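Local coordinates for short afifavidin (Afifella pfennigii, PDB 6HDT), which forms a strong non-covalent complex with biotin and 2-iminobiotin, although its exact biological role is still obscure, at residues 3-6 / 7-11. Numbering follows the deposited sequence.
Sequences QDMS and PRQSA
Ser-6 and Gln-9 grip each other through two reciprocal hydrogen bonds. Gln-9 N donates to Ser-6 OG at 2.9 Å, with an N-H...O angle of 167°. In return, Ser-6 N donates to the side-chain oxygen Gln-9 OE1 at 3.0 Å. This second bond reaches the amide oxygen with the donor tilted 16° from the carbonyl plane. Ser-6 OG sits between its own backbone N and carbonyl carbon (chi1 86°), which turns it towards the first turn of the helix. The Gln-9 chain starts beside its own N and runs extended beyond CG, passing along Ser-6 OG, with Gln-9 CG 3.3 Å from that oxygen. OE1 is thereby brought back to the N-cap residue. The pair is a capping box at the start of helix 7-14, with Ser-6 as N-cap and Pro-7 as the first helical residue. The proline ring has no N-H, so it brings no amide donor to this helix end. Ser-6 O accepts from Ser-10 N at 2.8 Å, and Ala-11 N bonds to Pro-7 O in the next step of the helix. Met-5 lies across the Gln-9 side chain, and its CG comes within 3.6 Å of Gln-9 CB. The Met-5 side chain also touches Trp-66 on strand 58-66. Ser-10 is buried against Thr-65 and Phe-35, so the short helix packs at the end of the eight-stranded avidin barrel where strands 30-35 and 58-66 finish, away from the biotin site. Further back, Asp-4 OD2 accepts from Gly-38 N, tying the leading loop to the turn between strands 30-35 and 40-46.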
loop_
_atom_site.group_PDB
_atom_site.type_symbol
_atom_site.label_atom_id
_atom_site.label_comp_id
_atom_site.label_asym_id
_atom_site.label_seq_id
_atom_site.Cartn_x
_atom_site.Cartn_y
_atom_site.Cartn_z
ATOM N N GLN A 3 8.261 23.056 1.030
ATOM C CA GLN A 3 6.894 22.764 0.503
ATOM C C GLN A 3 6.328 21.407 0.939
ATOM O O GLN A 3 5.390 20.934 0.295
ATOM C CB GLN A 3 6.817 22.814 -1.037
ATOM C CG GLN A 3 7.860 23.646 -1.749
ATOM C CD GLN A 3 9.158 22.886 -1.890
ATOM O OE1 GLN A 3 9.750 22.459 -0.885
ATOM N NE2 GLN A 3 9.602 22.687 -3.135
ATOM N N ASP A 4 6.854 20.762 1.988
ATOM C CA ASP A 4 6.158 19.575 2.469
ATOM C C ASP A 4 4.729 19.946 2.876
ATOM O O ASP A 4 4.514 20.909 3.624
ATOM C CB ASP A 4 6.832 18.897 3.670
ATOM C CG ASP A 4 6.333 17.466 3.871
ATOM O OD1 ASP A 4 5.970 16.824 2.855
ATOM O OD2 ASP A 4 6.298 16.963 5.020
ATOM N N MET A 5 3.766 19.166 2.385
ATOM C CA MET A 5 2.362 19.336 2.761
ATOM C C MET A 5 2.199 19.098 4.256
ATOM O O MET A 5 2.652 18.075 4.766
ATOM C CB MET A 5 1.481 18.362 1.988
ATOM C CG MET A 5 0.084 18.873 1.776
ATOM S SD MET A 5 -0.038 19.922 0.320
ATOM C CE MET A 5 -0.921 18.789 -0.751
ATOM N N SER A 6 1.567 20.040 4.962
ATOM C CA SER A 6 1.235 19.831 6.365
ATOM C C SER A 6 0.213 18.689 6.535
ATOM O O SER A 6 -0.553 18.382 5.633
ATOM C CB SER A 6 0.679 21.099 6.997
ATOM O OG SER A 6 -0.727 21.222 6.807
ATOM N N PRO A 7 0.212 18.036 7.710
ATOM C CA PRO A 7 -0.807 17.016 7.943
ATOM C C PRO A 7 -2.226 17.532 7.657
ATOM O O PRO A 7 -3.002 16.846 6.970
ATOM C CB PRO A 7 -0.597 16.664 9.414
ATOM C CG PRO A 7 0.872 16.905 9.639
ATOM C CD PRO A 7 1.195 18.113 8.810
ATOM N N ARG A 8 -2.548 18.749 8.108
ATOM C CA ARG A 8 -3.887 19.307 7.880
ATOM C C ARG A 8 -4.156 19.595 6.381
ATOM O O ARG A 8 -5.228 19.310 5.873
ATOM C CB ARG A 8 -4.120 20.542 8.757
ATOM C CG ARG A 8 -5.009 21.608 8.113
ATOM C CD ARG A 8 -5.774 22.433 9.134
ATOM N NE ARG A 8 -6.814 21.592 9.699
ATOM C CZ ARG A 8 -6.809 21.100 10.933
ATOM N NH1 ARG A 8 -5.840 21.417 11.798
ATOM N NH2 ARG A 8 -7.803 20.294 11.310
ATOM N N GLN A 9 -3.165 20.124 5.677
ATOM C CA GLN A 9 -3.282 20.351 4.237
ATOM C C GLN A 9 -3.477 19.028 3.489
ATOM O O GLN A 9 -4.246 18.949 2.554
ATOM C CB GLN A 9 -2.051 21.083 3.710
ATOM C CG GLN A 9 -2.001 22.560 4.079
ATOM C CD GLN A 9 -0.641 23.174 3.755
ATOM O OE1 GLN A 9 0.395 22.489 3.761
ATOM N NE2 GLN A 9 -0.634 24.469 3.485
ATOM N N SER A 10 -2.766 17.975 3.910
ATOM C CA SER A 10 -2.946 16.680 3.278
ATOM C C SER A 10 -4.379 16.079 3.489
ATOM O O SER A 10 -4.981 15.470 2.569
ATOM C CB SER A 10 -1.831 15.729 3.765
ATOM O OG SER A 10 -1.994 14.491 3.175
ATOM N N ALA A 11 -4.923 16.258 4.695
ATOM C CA ALA A 11 -6.252 15.802 5.014
ATOM C C ALA A 11 -7.280 16.576 4.228
ATOM O O ALA A 11 -8.231 15.995 3.738
ATOM C CB ALA A 11 -6.534 15.961 6.496
#